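Long-range contacts in flagellar biosynthesis protein flhA (Bacillus subtilis, PDB 3MIX), which takes part in the export of flagellar proteins, this chain being the cytosolic domain of a membrane-embedded member of the FHIPEP family of type III secretion proteins: residues S318-E326 with E373-D381; H45-F53 with I88-N96. All coordinates share one frame; numbering follows the deposited sequence.

Interaction 1. Residues S318-E326 with E373-D381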
# COMPACT_ATOMS: atom_id res chain seq x y z
N SER A 318 -5.88 -22.34 13.37
CA SER A 318 -5.02 -22.56 14.54
C SER A 318 -3.83 -21.60 14.58
O SER A 318 -3.54 -21.01 15.62
CB SER A 318 -4.53 -24.01 14.58
OG SER A 318 -3.48 -24.18 15.52
N ILE A 319 -3.15 -21.44 13.45
CA ILE A 319 -2.07 -20.47 13.33
C ILE A 319 -2.63 -19.05 13.44
O ILE A 319 -2.03 -18.19 14.09
CB ILE A 319 -1.26 -20.66 12.03
CG1 ILE A 319 -0.81 -22.11 11.89
CG2 ILE A 319 -0.05 -19.72 12.02
CD1 ILE A 319 -0.31 -22.49 10.51
N VAL A 320 -3.80 -18.82 12.84
CA VAL A 320 -4.45 -17.51 12.87
C VAL A 320 -4.72 -17.01 14.30
O VAL A 320 -4.43 -15.86 14.61
CB VAL A 320 -5.73 -17.45 11.99
CG1 VAL A 320 -6.58 -16.23 12.31
CG2 VAL A 320 -5.36 -17.46 10.51
N ARG A 321 -5.24 -17.88 15.16
CA ARG A 321 -5.51 -17.48 16.54
C ARG A 321 -4.25 -17.31 17.40
O ARG A 321 -4.19 -16.38 18.21
CB ARG A 321 -6.56 -18.39 17.23
CG ARG A 321 -6.14 -19.83 17.49
CD ARG A 321 -6.88 -20.38 18.69
NE ARG A 321 -6.88 -21.84 18.75
CZ ARG A 321 -7.87 -22.62 18.31
NH1 ARG A 321 -8.96 -22.09 17.78
NH2 ARG A 321 -7.76 -23.94 18.41
N SER A 322 -3.25 -18.18 17.21
CA SER A 322 -1.97 -18.04 17.92
C SER A 322 -1.44 -16.63 17.67
O SER A 322 -1.13 -15.90 18.62
CB SER A 322 -0.93 -19.07 17.46
OG SER A 322 -1.53 -20.20 16.85
N VAL A 323 -1.38 -16.26 16.38
CA VAL A 323 -1.02 -14.92 15.93
C VAL A 323 -1.90 -13.85 16.59
O VAL A 323 -1.39 -12.86 17.10
CB VAL A 323 -1.13 -14.79 14.37
CG1 VAL A 323 -1.18 -13.33 13.92
CG2 VAL A 323 0.02 -15.52 13.68
N ALA A 324 -3.22 -14.08 16.58
CA ALA A 324 -4.19 -13.12 17.12
C ALA A 324 -4.03 -12.87 18.62
O ALA A 324 -4.15 -11.73 19.08
CB ALA A 324 -5.62 -13.58 16.81
N LYS A 325 -3.77 -13.93 19.38
CA LYS A 325 -3.61 -13.84 20.83
C LYS A 325 -2.29 -13.18 21.19
O LYS A 325 -2.21 -12.40 22.14
CB LYS A 325 -3.70 -15.23 21.46
CG LYS A 325 -3.86 -15.23 22.98
CD LYS A 325 -3.33 -16.50 23.60
CE LYS A 325 -1.81 -16.48 23.73
NZ LYS A 325 -1.28 -17.70 24.41
N GLU A 326 -1.25 -13.49 20.42
CA GLU A 326 0.08 -12.92 20.63
C GLU A 326 0.12 -11.45 20.27
O GLU A 326 0.76 -10.65 20.95
CB GLU A 326 1.15 -13.68 19.84
CG GLU A 326 1.26 -15.16 20.16
CD GLU A 326 1.65 -15.45 21.60
OE1 GLU A 326 0.99 -14.94 22.54
OE2 GLU A 326 2.63 -16.20 21.80
N GLU A 373 18.99 -5.58 17.92
CA GLU A 373 18.64 -6.35 19.12
C GLU A 373 17.17 -6.77 19.08
O GLU A 373 16.28 -5.94 19.28
CB GLU A 373 18.94 -5.57 20.42
CG GLU A 373 20.41 -5.19 20.61
CD GLU A 373 20.76 -4.80 22.06
OE1 GLU A 373 19.96 -4.10 22.72
OE2 GLU A 373 21.85 -5.20 22.53
N VAL A 374 16.93 -8.05 18.83
CA VAL A 374 15.56 -8.57 18.72
C VAL A 374 15.23 -9.59 19.81
O VAL A 374 16.03 -10.49 20.10
CB VAL A 374 15.31 -9.20 17.34
CG1 VAL A 374 14.03 -10.03 17.34
CG2 VAL A 374 15.24 -8.11 16.29
N GLN A 375 14.04 -9.44 20.39
CA GLN A 375 13.58 -10.31 21.47
C GLN A 375 12.11 -10.69 21.34
O GLN A 375 11.25 -9.84 21.12
CB GLN A 375 13.84 -9.64 22.83
CG GLN A 375 13.56 -10.54 24.04
CD GLN A 375 13.88 -9.88 25.37
OE1 GLN A 375 14.62 -10.43 26.19
NE2 GLN A 375 13.32 -8.69 25.60
N SER A 376 11.83 -11.99 21.49
CA SER A 376 10.47 -12.52 21.46
C SER A 376 9.70 -12.22 22.74
O SER A 376 10.26 -12.22 23.84
CB SER A 376 10.49 -14.04 21.22
OG SER A 376 11.26 -14.38 20.07
N ILE A 377 8.41 -11.97 22.57
CA ILE A 377 7.49 -11.69 23.67
C ILE A 377 6.35 -12.71 23.62
O ILE A 377 5.71 -13.01 24.63
CB ILE A 377 6.94 -10.23 23.59
CG1 ILE A 377 7.98 -9.25 24.14
CG2 ILE A 377 5.63 -10.07 24.36
CD1 ILE A 377 8.95 -8.73 23.11
N GLY A 378 6.13 -13.23 22.42
CA GLY A 378 5.20 -14.33 22.19
C GLY A 378 5.75 -15.23 21.10
O GLY A 378 6.47 -14.77 20.22
N VAL A 379 5.43 -16.51 21.18
CA VAL A 379 5.81 -17.45 20.13
C VAL A 379 4.55 -18.07 19.53
O VAL A 379 3.79 -18.75 20.24
CB VAL A 379 6.79 -18.55 20.62
CG1 VAL A 379 7.17 -19.49 19.48
CG2 VAL A 379 8.05 -17.92 21.22
N VAL A 380 4.33 -17.81 18.25
CA VAL A 380 3.18 -18.34 17.49
C VAL A 380 3.25 -19.87 17.43
O VAL A 380 4.25 -20.43 16.96
CB VAL A 380 3.13 -17.72 16.05
CG1 VAL A 380 2.14 -18.46 15.15
CG2 VAL A 380 2.77 -16.24 16.11
N ASP A 381 2.19 -20.52 17.91
CA ASP A 381 2.07 -21.98 17.95
C ASP A 381 0.92 -22.44 17.05
O ASP A 381 0.18 -23.38 17.38
CB ASP A 381 1.85 -22.47 19.39
CG ASP A 381 3.13 -23.03 20.04
OD1 ASP A 381 4.17 -23.13 19.35
OD2 ASP A 381 3.08 -23.38 21.24

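Interaction 2. Residues H45-F53 with I88-N96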
# COMPACT_ATOMS: atom_id res chain seq x y z
N HIS A 45 -16.21 4.44 -15.37
CA HIS A 45 -15.24 5.23 -14.64
C HIS A 45 -13.96 4.47 -14.58
O HIS A 45 -13.91 3.41 -13.97
CB HIS A 45 -15.71 5.49 -13.20
CG HIS A 45 -16.86 6.45 -13.12
ND1 HIS A 45 -16.71 7.76 -12.72
CD2 HIS A 45 -18.17 6.29 -13.40
CE1 HIS A 45 -17.88 8.36 -12.76
NE2 HIS A 45 -18.79 7.49 -13.16
N ILE A 46 -12.92 5.00 -15.20
CA ILE A 46 -11.64 4.28 -15.20
C ILE A 46 -10.49 5.12 -14.60
O ILE A 46 -9.35 4.66 -14.53
CB ILE A 46 -11.32 3.66 -16.61
CG1 ILE A 46 -11.48 4.67 -17.74
CG2 ILE A 46 -12.25 2.48 -16.92
CD1 ILE A 46 -10.20 5.22 -18.21
N ASP A 47 -10.81 6.33 -14.14
CA ASP A 47 -9.83 7.22 -13.53
C ASP A 47 -9.16 6.56 -12.31
O ASP A 47 -9.82 5.95 -11.49
CB ASP A 47 -10.46 8.54 -13.12
CG ASP A 47 -11.21 9.21 -14.25
OD1 ASP A 47 -12.35 8.81 -14.53
OD2 ASP A 47 -10.66 10.15 -14.85
N PRO A 48 -7.84 6.69 -12.20
CA PRO A 48 -7.17 6.05 -11.06
C PRO A 48 -7.65 6.53 -9.70
O PRO A 48 -7.76 5.72 -8.78
CB PRO A 48 -5.67 6.38 -11.26
CG PRO A 48 -5.56 7.23 -12.43
CD PRO A 48 -6.94 7.54 -13.01
N ILE A 49 -7.95 7.83 -9.56
CA ILE A 49 -8.38 8.39 -8.29
C ILE A 49 -9.48 9.42 -8.49
O ILE A 49 -9.30 10.39 -9.24
CB ILE A 49 -7.23 9.12 -7.50
CG1 ILE A 49 -5.94 8.29 -7.42
CG2 ILE A 49 -7.73 9.55 -6.09
CD1 ILE A 49 -4.78 9.01 -6.66
N GLU A 50 -10.60 9.22 -7.80
CA GLU A 50 -11.72 10.12 -7.92
C GLU A 50 -12.14 10.56 -6.54
O GLU A 50 -12.36 9.73 -5.65
CB GLU A 50 -12.93 9.43 -8.58
CG GLU A 50 -12.69 8.87 -9.95
CD GLU A 50 -13.88 8.04 -10.41
OE1 GLU A 50 -14.88 8.65 -10.81
OE2 GLU A 50 -13.82 6.78 -10.36
N PHE A 51 -12.30 11.87 -6.38
CA PHE A 51 -12.84 12.45 -5.17
C PHE A 51 -14.15 13.14 -5.55
O PHE A 51 -14.17 14.06 -6.37
CB PHE A 51 -11.86 13.45 -4.57
CG PHE A 51 -12.34 14.09 -3.30
CD1 PHE A 51 -12.19 13.45 -2.07
CD2 PHE A 51 -12.95 15.33 -3.33
CE1 PHE A 51 -12.63 14.03 -0.91
CE2 PHE A 51 -13.41 15.92 -2.15
CZ PHE A 51 -13.24 15.28 -0.95
N GLU A 52 -15.23 12.64 -4.94
CA GLU A 52 -16.59 13.08 -5.19
C GLU A 52 -17.21 13.67 -3.94
O GLU A 52 -17.03 13.14 -2.84
CB GLU A 52 -17.43 11.90 -5.66
CG GLU A 52 -16.99 11.33 -6.99
CD GLU A 52 -17.93 10.25 -7.51
OE1 GLU A 52 -18.95 9.95 -6.84
OE2 GLU A 52 -17.64 9.70 -8.60
N PHE A 53 -17.97 14.74 -4.13
CA PHE A 53 -18.56 15.49 -3.02
C PHE A 53 -19.98 16.00 -3.33
O PHE A 53 -20.33 16.23 -4.49
CB PHE A 53 -17.66 16.66 -2.64
CG PHE A 53 -17.29 17.54 -3.80
CD1 PHE A 53 -16.26 17.18 -4.67
CD2 PHE A 53 -17.98 18.72 -4.04
CE1 PHE A 53 -15.92 17.98 -5.75
CE2 PHE A 53 -17.66 19.53 -5.12
CZ PHE A 53 -16.62 19.16 -5.98
N ILE A 88 1.54 9.87 -7.09
CA ILE A 88 0.15 9.64 -7.42
C ILE A 88 -0.24 10.43 -8.66
O ILE A 88 0.27 11.55 -8.90
CB ILE A 88 -0.81 9.93 -6.24
CG1 ILE A 88 -0.80 11.42 -5.88
CG2 ILE A 88 -0.45 9.03 -5.03
CD1 ILE A 88 -1.97 11.85 -4.98
N PRO A 89 -1.11 9.84 -9.46
CA PRO A 89 -1.61 10.50 -10.66
C PRO A 89 -2.59 11.62 -10.30
O PRO A 89 -2.94 11.83 -9.12
CB PRO A 89 -2.32 9.38 -11.43
CG PRO A 89 -2.80 8.42 -10.29
CD PRO A 89 -1.70 8.49 -9.26
N VAL A 90 -2.99 12.34 -11.34
CA VAL A 90 -4.03 13.35 -11.31
C VAL A 90 -5.25 12.82 -10.56
O VAL A 90 -5.71 11.69 -10.82
CB VAL A 90 -4.38 13.73 -12.77
CG1 VAL A 90 -5.64 14.60 -12.87
CG2 VAL A 90 -3.22 14.47 -13.37
N VAL A 91 -5.79 13.63 -9.64
CA VAL A 91 -7.05 13.30 -8.98
C VAL A 91 -8.23 13.92 -9.71
O VAL A 91 -8.21 15.11 -10.06
CB VAL A 91 -7.10 13.70 -7.48
CG1 VAL A 91 -8.43 13.27 -6.89
CG2 VAL A 91 -5.94 13.02 -6.69
N ARG A 92 -9.24 13.11 -9.98
CA ARG A 92 -10.43 13.60 -10.63
C ARG A 92 -11.39 14.12 -9.56
O ARG A 92 -11.71 13.42 -8.59
CB ARG A 92 -11.06 12.49 -11.47
CG ARG A 92 -11.78 12.98 -12.69
CD ARG A 92 -13.28 12.96 -12.51
NE ARG A 92 -13.89 11.75 -13.05
CZ ARG A 92 -14.69 11.70 -14.11
NH1 ARG A 92 -15.00 12.81 -14.77
NH2 ARG A 92 -15.18 10.53 -14.52
N ILE A 93 -11.83 15.35 -9.73
CA ILE A 93 -12.69 16.00 -8.75
C ILE A 93 -14.09 16.35 -9.33
O ILE A 93 -14.20 17.14 -10.26
CB ILE A 93 -11.92 17.22 -8.16
CG1 ILE A 93 -10.72 16.70 -7.34
CG2 ILE A 93 -12.84 18.14 -7.34
CD1 ILE A 93 -9.60 17.70 -7.17
N ARG A 94 -15.13 15.72 -8.79
CA ARG A 94 -16.52 15.88 -9.26
C ARG A 94 -17.50 16.17 -8.13
O ARG A 94 -17.55 15.43 -7.15
CB ARG A 94 -17.05 14.59 -9.89
CG ARG A 94 -16.54 14.23 -11.25
CD ARG A 94 -17.59 13.43 -12.04
NE ARG A 94 -17.99 12.17 -11.39
CZ ARG A 94 -19.26 11.79 -11.18
NH1 ARG A 94 -20.28 12.56 -11.56
NH2 ARG A 94 -19.50 10.63 -10.58
N ASP A 95 -18.32 17.21 -8.29
CA ASP A 95 -19.52 17.31 -7.45
C ASP A 95 -20.46 16.17 -7.83
O ASP A 95 -20.55 15.78 -9.00
CB ASP A 95 -20.21 18.67 -7.56
CG ASP A 95 -20.42 19.11 -8.99
OD1 ASP A 95 -19.47 19.68 -9.58
OD2 ASP A 95 -21.53 18.90 -9.51
N ASN A 96 -21.11 15.60 -6.82
CA ASN A 96 -22.08 14.53 -7.04
C ASN A 96 -23.38 14.75 -6.27
O ASN A 96 -23.41 14.71 -5.03
CB ASN A 96 -21.45 13.16 -6.73
CG ASN A 96 -22.29 12.00 -7.23
OD1 ASN A 96 -23.44 12.17 -7.65
ND2 ASN A 96 -21.73 10.80 -7.19
O HOH W 1 -7.78 10.20 -11.41

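Interaction 1. Residues S318-E326 with E373-D381
With CG1 of V380 anti to its backbone N (chi1 168°), the other branch, CG2, stands beside that N and meets V323 on the helix: V323 CG2 lies 3.7 Å from V380 CG2. CG1 turns instead to the preceding turn of the helix, where I319 CG2 touches V380 CG1 at 4.0 Å with the two side chains crossing at about a right angle. S322 comes between them along the helix and adds its CB, 3.9 Å from V380 CG1. One valine is thus wedged against three helix positions, and V286, L339 and V292 also touch it. S322 OG sits beside the backbone of D381, 3.3 Å from D381 C, and the D381 carboxylate is held by S289. Further on, E326 bends at chi2 (-62°) and brings its carboxylate to the backbone at G378 and V379, with OE2 2.9 Å from V379 N. The result is helix-on-sheet packing: helix 313-332 covers the edge strand 379-380 of a small three-stranded parallel sheet, in which 283-288 is the central strand, at the C-terminal end of the cytosolic domain.

Interaction 2. Residues H45-F53 with I88-N96
From strand 92-95, R92 reaches E50 on the neighbouring strand and H45 and D47 in the loop leading into it. Its CB starts 3.5 Å from I49 O; CG passes D47 OD2 at 3.7 Å; then bends at chi2 (-104°) and chi3 bring the guanidinium beside E50. NE lies 4.0 Å from E50 OE1, a long, weak ion pair, and has no hydrogen-bond partner in the model. At the tip NH2 makes a salt bridge with D47 OD1 (3.3 Å) and nears H45 ND1. That imidazole nitrogen donates to E50 OE1 at 2.8 Å, while H45 NE2 is held by E28, so the ring is gripped at both nitrogens. Further along the same face, E52 splits its carboxylate: OE2 takes R94 NH2 from above its plane, and OE1 accepts from N96 ND2 at 2.9 Å. The other face is mostly apolar, with F51, F53 and I93, and the exposed D95 at its end. D95 CA lies over the F53 ring and I93 CG2 at its edge. Along the backbone, bonds run from R92 N to I49 O through F53 N to R94 O. This is parallel beta pairing, 92-95 edging a mixed four-stranded sheet, with helix 69-84 in the beta-alpha-beta crossover between the strands.

Interactions 1 and 2 belong to separate parts of the cytosolic domain, on opposite sides of the chain's centre. Their own centres are 41 Å apart and their nearest atoms about 29 Å, so neither touches the other. Along the chain they follow in series: 45-53 with 88-96 is complete before 318-326 begins, and much of the helical part of the domain lies between. The two differ in kind as well. Interaction 2 pairs strands directly and buries 844 Å², with its salt bridges gathered on one face; interaction 1 lays a helix against a short edge strand, buries 314 Å² and joins aliphatic contacts around V380 to polar side chains near the chain end. Each involves an edge strand, but of a different sheet.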